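Local coordinates for dehydratase, IlvD/Edd family (Caulobacter crescentus, PDB 5OYN), which catalyses the dehydration of D-xylonate, and of D-gluconate about equally well, to 2-keto-3-deoxy sugar acids, using a [2Fe-2S] cluster and magnesium, at residues G161-S175 and D198-T212. Residues are numbered along the deposited sequence; the frame is centred on the assembly and turned at random.
Sequences GPMLDGWHENELVGS and DRAASSAPSAGHCNT. With FES (Fe2/s2 (inorganic) cluster), chain F.
N211 reaches from 198-212 into 161-175 and shows how one amide can join two passes of a folded-back loop. Its OD1 takes two hydrogen bonds from S175: the backbone N comes in at 2.8 Å, whereas OG sits above the carbonyl plane. On the other branch, ND2 donates to O of L164 (3.0 Å, 160°), which lies nearly in the plane of the N211 amide, and the amide is thereby held against rotation. With an alanine here, the L164 carbonyl and both S175 donors would probably lose these partners, leaving a gap between the two passes. Beside it, T212 OG1 donates to S175 O.

Backbone bonds join the other end, where H209 N donates to G161 O and M163 N to H209 O, a single bridge between P162 and H209. S206 OG accepts the N-H of L164 at 3.2 Å. The H209 ring lies with one face against the G161-P162 peptide, and its ND1 bonds to O of C210, whose SG binds FE2 of the cluster at 2.3 Å.

Apolar contacts fill the middle: M163 lays SD against A204 CB, while P205 CG packs on L164 CB. Farther out, CA of R199 stands over the H168 ring face, 4.1 Å from its centroid, and S202 OG meets ND1 at the ring edge (3.1 Å); two waters link W167 to S202.

The contact thus ties the hairpin of strands 167-168 and 171-172 to helix 193-202 and the cluster-binding loop, with helices 177-187 and 215-225 alongside and R39 of a second subunit packing on S175 and C210.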
ATOM      1  N   GLY A 161     -13.963 -14.388   3.945  1.00 47.89           N
ATOM      2  CA  GLY A 161     -15.333 -14.355   3.491  1.00 40.34           C
ATOM      3  C   GLY A 161     -15.455 -14.778   2.041  1.00 43.05           C
ATOM      4  O   GLY A 161     -14.476 -14.776   1.287  1.00 48.35           O
ATOM      5  N   PRO A 162     -16.658 -15.134   1.609  1.00 43.90           N
ATOM      6  CA  PRO A 162     -16.857 -15.528   0.210  1.00 47.54           C
ATOM      7  C   PRO A 162     -17.000 -14.319  -0.719  1.00 48.56           C
ATOM      8  O   PRO A 162     -17.180 -13.175  -0.294  1.00 44.06           O
ATOM      9  CB  PRO A 162     -18.155 -16.328   0.274  1.00 39.65           C
ATOM     10  CG  PRO A 162     -18.923 -15.627   1.328  1.00 40.01           C
ATOM     11  CD  PRO A 162     -17.910 -15.231   2.379  1.00 40.13           C
ATOM     12  N   MET A 163     -16.920 -14.603  -2.018  1.00 46.49           N
ATOM     13  CA  MET A 163     -17.180 -13.600  -3.038  1.00 44.14           C
ATOM     14  C   MET A 163     -18.659 -13.229  -3.062  1.00 44.98           C
ATOM     15  O   MET A 163     -19.503 -13.870  -2.427  1.00 45.15           O
ATOM     16  CB  MET A 163     -16.772 -14.117  -4.413  1.00 46.71           C
ATOM     17  CG  MET A 163     -15.290 -14.175  -4.629  1.00 43.75           C
ATOM     18  SD  MET A 163     -14.858 -15.057  -6.134  1.00 49.60           S
ATOM     19  CE  MET A 163     -15.733 -16.607  -5.933  1.00 49.10           C
ATOM     20  N   LEU A 164     -18.975 -12.178  -3.816  1.00 45.69           N
ATOM     21  CA  LEU A 164     -20.364 -11.792  -4.012  1.00 45.23           C
ATOM     22  C   LEU A 164     -21.072 -12.824  -4.892  1.00 44.76           C
ATOM     23  O   LEU A 164     -20.442 -13.703  -5.487  1.00 42.28           O
ATOM     24  CB  LEU A 164     -20.439 -10.404  -4.638  1.00 45.41           C
ATOM     25  CG  LEU A 164     -19.808  -9.275  -3.826  1.00 46.24           C
ATOM     26  CD1 LEU A 164     -19.788  -7.979  -4.640  1.00 41.97           C
ATOM     27  CD2 LEU A 164     -20.552  -9.097  -2.513  1.00 41.85           C
ATOM     28  N   ASP A 165     -22.402 -12.723  -4.964  1.00 45.95           N
ATOM     29  CA  ASP A 165     -23.165 -13.621  -5.831  1.00 49.18           C
ATOM     30  C   ASP A 165     -22.736 -13.435  -7.279  1.00 49.14           C
ATOM     31  O   ASP A 165     -22.507 -12.317  -7.736  1.00 55.19           O
ATOM     32  CB  ASP A 165     -24.674 -13.355  -5.743  1.00 45.92           C
ATOM     33  CG  ASP A 165     -25.255 -13.539  -4.352  1.00 51.41           C
ATOM     34  OD1 ASP A 165     -24.634 -14.222  -3.491  1.00 49.63           O
ATOM     35  OD2 ASP A 165     -26.371 -12.989  -4.133  1.00 52.20           O
ATOM     36  N   GLY A 166     -22.655 -14.532  -8.016  1.00 55.57           N
ATOM     37  CA  GLY A 166     -22.367 -14.483  -9.439  1.00 56.22           C
ATOM     38  C   GLY A 166     -23.645 -14.730 -10.218  1.00 59.53           C
ATOM     39  O   GLY A 166     -24.506 -15.503  -9.788  1.00 55.00           O
ATOM     40  N   TRP A 167     -23.764 -14.053 -11.361  1.00 58.60           N
ATOM     41  CA  TRP A 167     -24.960 -14.135 -12.189  1.00 58.94           C
ATOM     42  C   TRP A 167     -24.583 -14.328 -13.650  1.00 63.26           C
ATOM     43  O   TRP A 167     -23.604 -13.751 -14.134  1.00 65.10           O
ATOM     44  CB  TRP A 167     -25.814 -12.893 -12.052  1.00 56.27           C
ATOM     45  CG  TRP A 167     -26.389 -12.684 -10.695  1.00 55.69           C
ATOM     46  CD1 TRP A 167     -25.801 -12.046  -9.642  1.00 58.71           C
ATOM     47  CD2 TRP A 167     -27.683 -13.078 -10.249  1.00 53.45           C
ATOM     48  NE1 TRP A 167     -26.653 -12.020  -8.564  1.00 56.48           N
ATOM     49  CE2 TRP A 167     -27.814 -12.655  -8.913  1.00 56.16           C
ATOM     50  CE3 TRP A 167     -28.744 -13.756 -10.846  1.00 64.16           C
ATOM     51  CZ2 TRP A 167     -28.958 -12.895  -8.168  1.00 56.04           C
ATOM     52  CZ3 TRP A 167     -29.877 -13.992 -10.107  1.00 61.06           C
ATOM     53  CH2 TRP A 167     -29.979 -13.560  -8.783  1.00 53.00           C
ATOM     54  N   HIS A 168     -25.355 -15.156 -14.347  1.00 68.04           N
ATOM     55  CA  HIS A 168     -25.177 -15.368 -15.781  1.00 72.40           C
ATOM     56  C   HIS A 168     -26.569 -15.514 -16.361  1.00 78.66           C
ATOM     57  O   HIS A 168     -27.278 -16.469 -16.030  1.00 78.08           O
ATOM     58  CB  HIS A 168     -24.321 -16.597 -16.082  1.00 72.29           C
ATOM     59  CG  HIS A 168     -23.577 -16.530 -17.384  1.00 81.35           C
ATOM     60  ND1 HIS A 168     -22.538 -15.650 -17.611  1.00 85.40           N
ATOM     61  CD2 HIS A 168     -23.699 -17.264 -18.518  1.00 87.30           C
ATOM     62  CE1 HIS A 168     -22.061 -15.835 -18.830  1.00 81.56           C
ATOM     63  NE2 HIS A 168     -22.746 -16.810 -19.401  1.00 86.31           N
ATOM     64  N   GLU A 169     -26.960 -14.557 -17.197  1.00 85.31           N
ATOM     65  CA  GLU A 169     -28.285 -14.512 -17.803  1.00 85.61           C
ATOM     66  C   GLU A 169     -29.369 -14.689 -16.738  1.00 81.03           C
ATOM     67  O   GLU A 169     -30.164 -15.630 -16.767  1.00 86.66           O
ATOM     68  CB  GLU A 169     -28.404 -15.564 -18.910  1.00 90.79           C
ATOM     69  CG  GLU A 169     -27.074 -15.877 -19.601  1.00 92.74           C
ATOM     70  CD  GLU A 169     -27.247 -16.380 -21.022  1.00105.35           C
ATOM     71  OE1 GLU A 169     -28.112 -17.264 -21.248  1.00107.55           O
ATOM     72  OE2 GLU A 169     -26.517 -15.877 -21.911  1.00103.46           O
ATOM     73  N   ASN A 170     -29.361 -13.771 -15.769  1.00 75.91           N
ATOM     74  CA  ASN A 170     -30.379 -13.689 -14.718  1.00 83.75           C
ATOM     75  C   ASN A 170     -30.389 -14.909 -13.796  1.00 85.42           C
ATOM     76  O   ASN A 170     -31.372 -15.138 -13.077  1.00 79.55           O
ATOM     77  CB  ASN A 170     -31.781 -13.486 -15.311  1.00 79.76           C
ATOM     78  CG  ASN A 170     -32.132 -12.028 -15.496  1.00 81.19           C
ATOM     79  OD1 ASN A 170     -32.336 -11.569 -16.622  1.00 75.15           O
ATOM     80  ND2 ASN A 170     -32.211 -11.289 -14.391  1.00 82.25           N
ATOM     81  N   GLU A 171     -29.316 -15.701 -13.782  1.00 83.01           N
ATOM     82  CA  GLU A 171     -29.267 -16.932 -13.006  1.00 78.97           C
ATOM     83  C   GLU A 171     -28.068 -16.931 -12.069  1.00 69.48           C
ATOM     84  O   GLU A 171     -26.968 -16.528 -12.461  1.00 66.83           O
ATOM     85  CB  GLU A 171     -29.202 -18.160 -13.926  1.00 76.47           C
ATOM     86  CG  GLU A 171     -30.351 -18.270 -14.912  1.00 87.46           C
ATOM     87  CD  GLU A 171     -31.707 -18.531 -14.249  1.00104.34           C
ATOM     88  OE1 GLU A 171     -32.454 -19.395 -14.765  1.00108.28           O
ATOM     89  OE2 GLU A 171     -32.043 -17.875 -13.234  1.00103.76           O
ATOM     90  N   LEU A 172     -28.295 -17.391 -10.834  1.00 62.90           N
ATOM     91  CA  LEU A 172     -27.211 -17.613  -9.887  1.00 57.03           C
ATOM     92  C   LEU A 172     -26.220 -18.627 -10.436  1.00 60.04           C
ATOM     93  O   LEU A 172     -26.570 -19.531 -11.197  1.00 65.53           O
ATOM     94  CB  LEU A 172     -27.745 -18.104  -8.551  1.00 51.18           C
ATOM     95  CG  LEU A 172     -28.159 -16.992  -7.596  1.00 52.91           C
ATOM     96  CD1 LEU A 172     -28.647 -17.606  -6.305  1.00 53.65           C
ATOM     97  CD2 LEU A 172     -27.006 -16.040  -7.331  1.00 53.31           C
ATOM     98  N   VAL A 173     -24.971 -18.477 -10.023  1.00 58.70           N
ATOM     99  CA  VAL A 173     -23.858 -19.194 -10.617  1.00 57.02           C
ATOM    100  C   VAL A 173     -22.776 -19.267  -9.549  1.00 57.97           C
ATOM    101  O   VAL A 173     -22.104 -18.270  -9.248  1.00 65.79           O
ATOM    102  CB  VAL A 173     -23.386 -18.494 -11.908  1.00 65.82           C
ATOM    103  CG1 VAL A 173     -21.918 -18.744 -12.171  1.00 68.44           C
ATOM    104  CG2 VAL A 173     -24.203 -18.975 -13.091  1.00 65.52           C
ATOM    105  N   GLY A 174     -22.640 -20.433  -8.929  1.00 51.16           N
ATOM    106  CA  GLY A 174     -21.761 -20.587  -7.798  1.00 54.55           C
ATOM    107  C   GLY A 174     -20.383 -21.061  -8.221  1.00 54.23           C
ATOM    108  O   GLY A 174     -20.244 -21.872  -9.134  1.00 56.85           O
ATOM    109  N   SER A 175     -19.367 -20.532  -7.543  1.00 48.97           N
ATOM    110  CA  SER A 175     -18.004 -21.000  -7.745  1.00 55.41           C
ATOM    111  C   SER A 175     -17.947 -22.511  -7.599  1.00 54.88           C
ATOM    112  O   SER A 175     -18.605 -23.087  -6.729  1.00 53.36           O
ATOM    113  CB  SER A 175     -17.072 -20.362  -6.720  1.00 49.76           C
ATOM    114  OG  SER A 175     -17.483 -19.041  -6.484  1.00 56.30           O
ATOM    115  N   ASP A 198     -16.881 -18.521 -19.841  1.00 78.55           N
ATOM    116  CA  ASP A 198     -17.516 -17.259 -19.466  1.00 78.50           C
ATOM    117  C   ASP A 198     -18.473 -17.415 -18.299  1.00 72.26           C
ATOM    118  O   ASP A 198     -18.559 -16.516 -17.453  1.00 70.91           O
ATOM    119  CB  ASP A 198     -18.230 -16.638 -20.670  1.00 84.39           C
ATOM    120  CG  ASP A 198     -17.253 -16.187 -21.746  1.00 98.24           C
ATOM    121  OD1 ASP A 198     -17.698 -15.611 -22.775  1.00 97.68           O
ATOM    122  OD2 ASP A 198     -16.030 -16.413 -21.557  1.00103.30           O
ATOM    123  N   ARG A 199     -19.195 -18.539 -18.238  1.00 73.74           N
ATOM    124  CA  ARG A 199     -19.946 -18.866 -17.030  1.00 72.32           C
ATOM    125  C   ARG A 199     -19.019 -19.020 -15.836  1.00 63.03           C
ATOM    126  O   ARG A 199     -19.355 -18.608 -14.721  1.00 58.79           O
ATOM    127  CB  ARG A 199     -20.750 -20.151 -17.220  1.00 77.11           C
ATOM    128  CG  ARG A 199     -21.746 -20.126 -18.351  1.00 82.08           C
ATOM    129  CD  ARG A 199     -22.102 -21.529 -18.785  1.00 81.61           C
ATOM    130  NE  ARG A 199     -23.498 -21.832 -18.479  1.00 99.44           N
ATOM    131  CZ  ARG A 199     -24.520 -21.495 -19.265  1.00101.89           C
ATOM    132  NH1 ARG A 199     -24.294 -20.846 -20.404  1.00 95.58           N
ATOM    133  NH2 ARG A 199     -25.766 -21.809 -18.919  1.00 99.08           N
ATOM    134  N   ALA A 200     -17.862 -19.647 -16.042  1.00 62.95           N
ATOM    135  CA  ALA A 200     -16.899 -19.785 -14.959  1.00 60.46           C
ATOM    136  C   ALA A 200     -16.464 -18.415 -14.463  1.00 67.40           C
ATOM    137  O   ALA A 200     -16.415 -18.165 -13.253  1.00 63.33           O
ATOM    138  CB  ALA A 200     -15.692 -20.604 -15.423  1.00 60.50           C
ATOM    139  N   ALA A 201     -16.169 -17.504 -15.400  1.00 66.87           N
ATOM    140  CA  ALA A 201     -15.747 -16.158 -15.034  1.00 64.49           C
ATOM    141  C   ALA A 201     -16.848 -15.416 -14.289  1.00 63.32           C
ATOM    142  O   ALA A 201     -16.575 -14.679 -13.331  1.00 62.09           O
ATOM    143  CB  ALA A 201     -15.330 -15.385 -16.283  1.00 62.82           C
ATOM    144  N   SER A 202     -18.100 -15.595 -14.713  1.00 60.20           N
ATOM    145  CA  SER A 202     -19.204 -14.966 -14.001  1.00 60.24           C
ATOM    146  C   SER A 202     -19.348 -15.488 -12.577  1.00 60.47           C
ATOM    147  O   SER A 202     -19.981 -14.828 -11.748  1.00 59.51           O
ATOM    148  CB  SER A 202     -20.507 -15.174 -14.765  1.00 59.10           C
ATOM    149  OG  SER A 202     -20.768 -14.083 -15.617  1.00 67.34           O
ATOM    150  N   SER A 203     -18.782 -16.657 -12.275  1.00 60.38           N
ATOM    151  CA  SER A 203     -18.924 -17.224 -10.943  1.00 60.54           C
ATOM    152  C   SER A 203     -18.066 -16.510  -9.908  1.00 60.65           C
ATOM    153  O   SER A 203     -18.293 -16.708  -8.708  1.00 60.12           O
ATOM    154  CB  SER A 203     -18.582 -18.716 -10.971  1.00 56.62           C
ATOM    155  OG  SER A 203     -17.207 -18.946 -10.679  1.00 60.30           O
ATOM    156  N   ALA A 204     -17.098 -15.686 -10.342  1.00 53.73           N
ATOM    157  CA  ALA A 204     -16.130 -15.033  -9.466  1.00 49.92           C
ATOM    158  C   ALA A 204     -16.211 -13.532  -9.702  1.00 49.71           C
ATOM    159  O   ALA A 204     -15.349 -12.959 -10.374  1.00 51.93           O
ATOM    160  CB  ALA A 204     -14.711 -15.543  -9.715  1.00 49.41           C
ATOM    161  N   PRO A 205     -17.220 -12.858  -9.157  1.00 48.05           N
ATOM    162  CA  PRO A 205     -17.408 -11.432  -9.441  1.00 46.71           C
ATOM    163  C   PRO A 205     -16.624 -10.455  -8.571  1.00 48.97           C
ATOM    164  O   PRO A 205     -16.750  -9.242  -8.793  1.00 47.22           O
ATOM    165  CB  PRO A 205     -18.910 -11.257  -9.204  1.00 44.40           C
ATOM    166  CG  PRO A 205     -19.209 -12.235  -8.124  1.00 46.05           C
ATOM    167  CD  PRO A 205     -18.339 -13.423  -8.387  1.00 43.37           C
ATOM    168  N   SER A 206     -15.830 -10.912  -7.603  1.00 45.95           N
ATOM    169  CA  SER A 206     -15.199  -9.995  -6.653  1.00 44.98           C
ATOM    170  C   SER A 206     -14.128 -10.743  -5.866  1.00 49.79           C
ATOM    171  O   SER A 206     -13.865 -11.927  -6.100  1.00 49.67           O
ATOM    172  CB  SER A 206     -16.233  -9.394  -5.703  1.00 45.04           C
ATOM    173  OG  SER A 206     -16.500 -10.291  -4.624  1.00 47.86           O
ATOM    174  N   ALA A 207     -13.524 -10.042  -4.907  1.00 42.47           N
ATOM    175  CA  ALA A 207     -12.595 -10.676  -3.990  1.00 44.31           C
ATOM    176  C   ALA A 207     -13.341 -11.593  -3.001  1.00 45.52           C
ATOM    177  O   ALA A 207     -14.529 -11.413  -2.711  1.00 42.36           O
ATOM    178  CB  ALA A 207     -11.791  -9.609  -3.247  1.00 36.69           C
ATOM    179  N   GLY A 208     -12.623 -12.580  -2.473  1.00 38.50           N
ATOM    180  CA  GLY A 208     -13.177 -13.544  -1.545  1.00 45.97           C
ATOM    181  C   GLY A 208     -12.975 -14.966  -2.029  1.00 46.78           C
ATOM    182  O   GLY A 208     -12.402 -15.220  -3.089  1.00 45.62           O
ATOM    183  N   HIS A 209     -13.478 -15.907  -1.228  1.00 50.22           N
ATOM    184  CA  HIS A 209     -13.322 -17.324  -1.538  1.00 49.67           C
ATOM    185  C   HIS A 209     -14.577 -17.843  -2.242  1.00 51.72           C
ATOM    186  O   HIS A 209     -15.501 -17.080  -2.551  1.00 53.61           O
ATOM    187  CB  HIS A 209     -12.968 -18.127  -0.278  1.00 49.18           C
ATOM    188  CG  HIS A 209     -14.046 -18.178   0.766  1.00 49.92           C
ATOM    189  ND1 HIS A 209     -15.248 -18.828   0.573  1.00 45.39           N
ATOM    190  CD2 HIS A 209     -14.072 -17.710   2.039  1.00 45.90           C
ATOM    191  CE1 HIS A 209     -15.983 -18.717   1.665  1.00 47.06           C
ATOM    192  NE2 HIS A 209     -15.290 -18.052   2.574  1.00 48.41           N
ATOM    193  N   CYS A 210     -14.594 -19.147  -2.537  1.00 49.30           N
ATOM    194  CA  CYS A 210     -15.728 -19.739  -3.245  1.00 52.28           C
ATOM    195  C   CYS A 210     -17.031 -19.393  -2.533  1.00 49.12           C
ATOM    196  O   CYS A 210     -17.104 -19.444  -1.304  1.00 51.96           O
ATOM    197  CB  CYS A 210     -15.542 -21.255  -3.350  1.00 50.43           C
ATOM    198  SG  CYS A 210     -14.177 -21.706  -4.463  1.00 61.73           S
ATOM    199  N   ASN A 211     -18.043 -18.986  -3.302  1.00 45.87           N
ATOM    200  CA  ASN A 211     -19.260 -18.411  -2.734  1.00 49.29           C
ATOM    201  C   ASN A 211     -20.367 -19.434  -2.522  1.00 48.91           C
ATOM    202  O   ASN A 211     -21.470 -19.053  -2.118  1.00 51.00           O
ATOM    203  CB  ASN A 211     -19.782 -17.250  -3.607  1.00 44.82           C
ATOM    204  CG  ASN A 211     -19.993 -17.641  -5.067  1.00 49.66           C
ATOM    205  OD1 ASN A 211     -20.042 -18.830  -5.411  1.00 49.37           O
ATOM    206  ND2 ASN A 211     -20.131 -16.633  -5.938  1.00 46.90           N
ATOM    207  N   THR A 212     -20.106 -20.704  -2.808  1.00 51.88           N
ATOM    208  CA  THR A 212     -20.958 -21.833  -2.457  1.00 48.44           C
ATOM    209  C   THR A 212     -20.538 -22.395  -1.097  1.00 53.19           C
ATOM    210  O   THR A 212     -19.488 -22.045  -0.550  1.00 53.53           O
ATOM    211  CB  THR A 212     -20.844 -22.906  -3.528  1.00 46.71           C
ATOM    212  OG1 THR A 212     -19.473 -22.986  -3.947  1.00 44.74           O
ATOM    213  CG2 THR A 212     -21.706 -22.546  -4.726  1.00 46.14           C
TER
HETATM  214 FE1  FES F 602      -9.748 -20.765  -2.859  1.00 73.53          FE
HETATM  215 FE2  FES F 602     -12.085 -22.488  -3.802  1.00 79.41          FE
HETATM  216  S1  FES F 602     -10.294 -21.669  -4.795  1.00 67.11           S
HETATM  217  S2  FES F 602     -11.778 -21.135  -2.088  1.00 56.24           S
HETATM  218  O   HOH W   1     -21.323 -12.413 -12.381  1.00 54.76           O
HETATM  219  O   HOH W   2     -21.877 -11.799 -15.201  1.00 64.12           O